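PDB 4WK5: geranyltranstransferase, which probably acts as a magnesium-dependent prenyltransferase, building isoprenoid chains in the manner of the FPP/GGPP synthase family. Local coordinates for residues K25-K37 against E76-F88. Sequence-based numbering, arbitrary orientation. Where two conformers were deposited one is given.
Sequences KETIERRIEELVK and ERLVDVAVAVELF
V83 is the knob at the centre of this helix crossing. It fits among I28, R31, I32 and L35 of helix 23-36. The two short helix segments cross at -69°, with axes 9.9 Å apart at closest. V83 splits its two methyls. V83 CG1 meets L35 CD1 at 3.5 Å and I32 CG1 at 3.7 Å, while V83 CG2 lies against CB and CG of R31. I32 and L87 lie alongside one another but point opposite ways, I32 CG1 3.7 Å from L87 CD2. V36 CG1 adds to the same L87 branch, and I32 CD1 reaches E86 CG. The acid end of E86 pairs elsewhere, with R58. V52 of helix 43-53 also packs on I32 and V36.

The other end is polar and nearer solvent: R31 is partly exposed and E76 exposed. The loose spot is T27 CG2 against V79 CG2, at 4.2 Å. R31 bends at chi2 and chi3 (65° and 72°), which lays its guanidinium over V79 CG1. Both acids then meet its edge near the plane. NH2 of R31 gives a fairly straight bond to the syn lone pair of E76 OE2, 2.8 Å long. NH1 of R31 reaches D80 OD1 at 2.7 Å, at a more bent angle. D80, unlike E76, is buried. The R31 charge probably offsets that of buried D80, tying helix 23-36 to helix 75-96 beside an apolar core.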
loop_
_atom_site.group_PDB
_atom_site.type_symbol
_atom_site.label_atom_id
_atom_site.label_comp_id
_atom_site.label_asym_id
_atom_site.label_seq_id
_atom_site.Cartn_x
_atom_site.Cartn_y
_atom_site.Cartn_z
ATOM N N LYS A 25 20.227 11.537 11.774
ATOM C CA LYS A 25 18.934 12.118 11.393
ATOM C C LYS A 25 19.072 12.924 10.105
ATOM O O LYS A 25 18.189 12.891 9.240
ATOM C CB LYS A 25 18.364 13.001 12.505
ATOM C CG LYS A 25 16.889 13.331 12.302
ATOM C CD LYS A 25 16.291 14.110 13.466
ATOM C CE LYS A 25 14.946 14.720 13.084
ATOM N NZ LYS A 25 15.027 15.622 11.884
ATOM N N GLU A 26 20.181 13.640 9.958
ATOM C CA GLU A 26 20.401 14.389 8.731
ATOM C C GLU A 26 20.473 13.436 7.531
ATOM O O GLU A 26 19.931 13.737 6.473
ATOM C CB GLU A 26 21.657 15.257 8.845
ATOM C CG GLU A 26 21.381 16.495 9.683
ATOM C CD GLU A 26 22.522 17.487 9.708
ATOM O OE1 GLU A 26 23.636 17.151 9.249
ATOM O OE2 GLU A 26 22.289 18.616 10.191
ATOM N N THR A 27 21.096 12.274 7.718
ATOM C CA THR A 27 21.156 11.259 6.669
ATOM C C THR A 27 19.755 10.801 6.272
ATOM O O THR A 27 19.436 10.693 5.078
ATOM C CB THR A 27 21.991 10.051 7.115
ATOM O OG1 THR A 27 23.348 10.468 7.272
ATOM C CG2 THR A 27 21.922 8.935 6.081
ATOM N N ILE A 28 18.911 10.585 7.275
ATOM C CA ILE A 28 17.520 10.197 7.033
ATOM C C ILE A 28 16.767 11.307 6.290
ATOM O O ILE A 28 16.076 11.035 5.308
ATOM C CB ILE A 28 16.797 9.851 8.350
ATOM C CG1 ILE A 28 17.393 8.571 8.951
ATOM C CG2 ILE A 28 15.294 9.661 8.116
ATOM C CD1 ILE A 28 17.093 8.401 10.431
ATOM N N GLU A 29 16.903 12.551 6.738
ATOM C CA GLU A 29 16.172 13.653 6.107
ATOM C C GLU A 29 16.592 13.865 4.659
ATOM O O GLU A 29 15.758 14.153 3.790
ATOM C CB GLU A 29 16.357 14.953 6.893
ATOM C CG GLU A 29 15.883 14.864 8.346
ATOM C CD GLU A 29 14.360 14.857 8.485
ATOM O OE1 GLU A 29 13.643 14.984 7.461
ATOM O OE2 GLU A 29 13.881 14.713 9.626
ATOM N N ARG A 30 17.892 13.748 4.411
ATOM C CA ARG A 30 18.444 13.882 3.068
ATOM C C ARG A 30 17.873 12.837 2.122
ATOM O O ARG A 30 17.413 13.155 1.018
ATOM C CB ARG A 30 19.968 13.762 3.121
ATOM C CG ARG A 30 20.661 13.729 1.765
ATOM C CD ARG A 30 20.470 15.023 1.008
ATOM N NE ARG A 30 21.382 15.112 -0.132
ATOM C CZ ARG A 30 21.117 15.773 -1.253
ATOM N NH1 ARG A 30 19.955 16.396 -1.402
ATOM N NH2 ARG A 30 22.017 15.806 -2.231
ATOM N N ARG A 31 17.900 11.579 2.552
ATOM C CA ARG A 31 17.430 10.525 1.674
ATOM C C ARG A 31 15.916 10.606 1.466
ATOM O O ARG A 31 15.433 10.429 0.345
ATOM C CB ARG A 31 17.808 9.146 2.219
ATOM C CG ARG A 31 17.247 8.013 1.370
ATOM C CD ARG A 31 17.848 7.988 -0.039
ATOM N NE ARG A 31 19.230 7.526 -0.017
ATOM C CZ ARG A 31 19.586 6.245 -0.036
ATOM N NH1 ARG A 31 18.659 5.297 -0.073
ATOM N NH2 ARG A 31 20.870 5.913 -0.008
ATOM N N ILE A 32 15.159 10.885 2.525
ATOM C CA ILE A 32 13.711 10.850 2.363
ATOM C C ILE A 32 13.243 12.029 1.480
ATOM O O ILE A 32 12.294 11.877 0.708
ATOM C CB ILE A 32 12.964 10.805 3.738
ATOM C CG1 ILE A 32 11.546 10.252 3.548
ATOM C CG2 ILE A 32 12.980 12.151 4.461
ATOM C CD1 ILE A 32 10.788 10.010 4.854
ATOM N N GLU A 33 13.913 13.177 1.552
ATOM C CA GLU A 33 13.506 14.287 0.693
ATOM C C GLU A 33 13.847 14.022 -0.772
ATOM O O GLU A 33 13.152 14.499 -1.671
ATOM C CB GLU A 33 14.141 15.595 1.146
ATOM C CG GLU A 33 13.560 16.151 2.442
ATOM C CD GLU A 33 12.060 16.477 2.380
ATOM O OE1 GLU A 33 11.457 16.446 1.290
ATOM O OE2 GLU A 33 11.490 16.809 3.435
ATOM N N GLU A 34 14.914 13.268 -1.012
ATOM C CA GLU A 34 15.253 12.867 -2.377
ATOM C C GLU A 34 14.135 12.022 -2.985
ATOM O O GLU A 34 13.767 12.201 -4.160
ATOM C CB GLU A 34 16.572 12.088 -2.417
ATOM C CG GLU A 34 17.798 12.940 -2.249
ATOM C CD GLU A 34 19.075 12.122 -2.179
ATOM O OE1 GLU A 34 18.990 10.883 -2.027
ATOM O OE2 GLU A 34 20.165 12.723 -2.290
ATOM N N LEU A 35 13.585 11.118 -2.180
ATOM C CA LEU A 35 12.573 10.181 -2.674
ATOM C C LEU A 35 11.223 10.840 -2.930
ATOM O O LEU A 35 10.474 10.394 -3.807
ATOM C CB LEU A 35 12.388 9.015 -1.687
ATOM C CG LEU A 35 13.594 8.084 -1.578
ATOM C CD1 LEU A 35 13.363 7.084 -0.462
ATOM C CD2 LEU A 35 13.822 7.367 -2.892
ATOM N N VAL A 36 10.889 11.884 -2.178
ATOM C CA VAL A 36 9.577 12.515 -2.366
ATOM C C VAL A 36 9.611 13.841 -3.156
ATOM O O VAL A 36 8.571 14.500 -3.322
ATOM C CB VAL A 36 8.860 12.751 -1.005
ATOM C CG1 VAL A 36 8.566 11.413 -0.321
ATOM C CG2 VAL A 36 9.667 13.684 -0.072
ATOM N N LYS A 37 10.785 14.232 -3.652
ATOM C CA LYS A 37 10.859 15.327 -4.628
ATOM C C LYS A 37 9.996 15.014 -5.859
ATOM O O LYS A 37 10.113 13.942 -6.467
ATOM C CB LYS A 37 12.306 15.595 -5.052
ATOM C CG LYS A 37 12.463 16.859 -5.892
ATOM C CD LYS A 37 13.527 16.694 -6.968
ATOM C CE LYS A 37 14.920 16.839 -6.401
ATOM N NZ LYS A 37 15.832 17.611 -7.320
ATOM N N GLU A 76 24.153 1.326 3.542
ATOM C CA GLU A 76 23.292 1.655 2.405
ATOM C C GLU A 76 21.946 0.935 2.430
ATOM O O GLU A 76 20.895 1.567 2.288
ATOM C CB GLU A 76 24.015 1.355 1.087
ATOM C CG GLU A 76 23.189 1.661 -0.158
ATOM C CD GLU A 76 22.555 3.049 -0.138
ATOM O OE1 GLU A 76 23.217 4.016 0.297
ATOM O OE2 GLU A 76 21.387 3.171 -0.566
ATOM N N ARG A 77 21.986 -0.382 2.602
ATOM C CA ARG A 77 20.767 -1.177 2.702
ATOM C C ARG A 77 19.989 -0.798 3.958
ATOM O O ARG A 77 18.760 -0.853 3.981
ATOM C CB ARG A 77 21.090 -2.675 2.710
ATOM C CG ARG A 77 21.561 -3.224 1.370
ATOM C CD ARG A 77 21.575 -4.746 1.378
ATOM N NE ARG A 77 21.110 -5.305 0.110
ATOM C CZ ARG A 77 21.881 -5.971 -0.744
ATOM N NH1 ARG A 77 21.366 -6.444 -1.872
ATOM N NH2 ARG A 77 23.161 -6.170 -0.470
ATOM N N LEU A 78 20.715 -0.411 4.999
ATOM C CA LEU A 78 20.096 0.006 6.253
ATOM C C LEU A 78 19.306 1.304 6.029
ATOM O O LEU A 78 18.176 1.455 6.509
ATOM C CB LEU A 78 21.165 0.194 7.331
ATOM C CG LEU A 78 20.863 0.040 8.818
ATOM C CD1 LEU A 78 20.322 -1.346 9.141
ATOM C CD2 LEU A 78 22.136 0.322 9.609
ATOM N N VAL A 79 19.907 2.240 5.297
ATOM C CA VAL A 79 19.251 3.522 5.021
ATOM C C VAL A 79 17.947 3.307 4.255
ATOM O O VAL A 79 16.930 3.928 4.572
ATOM C CB VAL A 79 20.179 4.470 4.230
ATOM C CG1 VAL A 79 19.399 5.665 3.682
ATOM C CG2 VAL A 79 21.343 4.921 5.109
ATOM N N ASP A 80 17.976 2.408 3.271
ATOM C CA ASP A 80 16.779 2.050 2.506
ATOM C C ASP A 80 15.631 1.573 3.387
ATOM O O ASP A 80 14.490 2.029 3.222
ATOM C CB ASP A 80 17.097 0.963 1.475
ATOM C CG ASP A 80 17.932 1.477 0.324
ATOM O OD1 ASP A 80 17.941 2.702 0.091
ATOM O OD2 ASP A 80 18.575 0.642 -0.347
ATOM N N VAL A 81 15.938 0.667 4.317
ATOM C CA VAL A 81 14.957 0.140 5.254
ATOM C C VAL A 81 14.456 1.255 6.162
ATOM O O VAL A 81 13.247 1.380 6.380
ATOM C CB VAL A 81 15.543 -1.015 6.122
ATOM C CG1 VAL A 81 14.547 -1.479 7.174
ATOM C CG2 VAL A 81 15.953 -2.180 5.227
ATOM N N ALA A 82 15.382 2.058 6.697
ATOM C CA ALA A 82 14.981 3.118 7.610
ATOM C C ALA A 82 14.027 4.103 6.940
ATOM O O ALA A 82 13.004 4.450 7.512
ATOM C CB ALA A 82 16.208 3.857 8.168
ATOM N N VAL A 83 14.358 4.548 5.732
ATOM C CA VAL A 83 13.485 5.506 5.052
ATOM C C VAL A 83 12.155 4.868 4.667
ATOM O O VAL A 83 11.112 5.517 4.777
ATOM C CB VAL A 83 14.180 6.118 3.821
ATOM C CG1 VAL A 83 13.228 7.016 3.065
ATOM C CG2 VAL A 83 15.387 6.911 4.277
ATOM N N ALA A 84 12.173 3.597 4.264
ATOM C CA ALA A 84 10.922 2.875 3.992
ATOM C C ALA A 84 9.998 2.883 5.204
ATOM O O ALA A 84 8.800 3.156 5.083
ATOM C CB ALA A 84 11.204 1.442 3.562
ATOM N N VAL A 85 10.557 2.601 6.382
ATOM C CA VAL A 85 9.745 2.559 7.583
ATOM C C VAL A 85 9.156 3.945 7.844
ATOM O O VAL A 85 7.987 4.085 8.217
ATOM C CB VAL A 85 10.573 2.069 8.792
ATOM C CG1 VAL A 85 9.844 2.329 10.090
ATOM C CG2 VAL A 85 10.887 0.566 8.631
ATOM N N GLU A 86 9.949 4.983 7.617
ATOM C CA GLU A 86 9.443 6.326 7.898
ATOM C C GLU A 86 8.412 6.763 6.855
ATOM O O GLU A 86 7.438 7.445 7.202
ATOM C CB GLU A 86 10.590 7.346 7.973
ATOM C CG GLU A 86 10.162 8.764 8.417
ATOM C CD GLU A 86 9.593 8.849 9.840
ATOM O OE1 GLU A 86 9.678 7.875 10.615
ATOM O OE2 GLU A 86 9.034 9.911 10.182
ATOM N N LEU A 87 8.606 6.390 5.589
ATOM C CA LEU A 87 7.594 6.670 4.568
ATOM C C LEU A 87 6.267 5.995 4.919
ATOM O O LEU A 87 5.191 6.588 4.783
ATOM C CB LEU A 87 8.074 6.209 3.191
ATOM C CG LEU A 87 9.202 7.064 2.588
ATOM C CD1 LEU A 87 9.826 6.334 1.405
ATOM C CD2 LEU A 87 8.672 8.424 2.148
ATOM N N PHE A 88 6.344 4.753 5.382
ATOM C CA PHE A 88 5.145 4.018 5.760
ATOM C C PHE A 88 4.446 4.696 6.932
ATOM O O PHE A 88 3.213 4.854 6.927
ATOM C CB PHE A 88 5.482 2.553 6.097
ATOM C CG PHE A 88 4.263 1.691 6.244
ATOM C CD1 PHE A 88 3.558 1.662 7.434
ATOM C CD2 PHE A 88 3.795 0.951 5.163
ATOM C CE1 PHE A 88 2.398 0.892 7.556
ATOM C CE2 PHE A 88 2.634 0.177 5.284
ATOM C CZ PHE A 88 1.947 0.155 6.471
#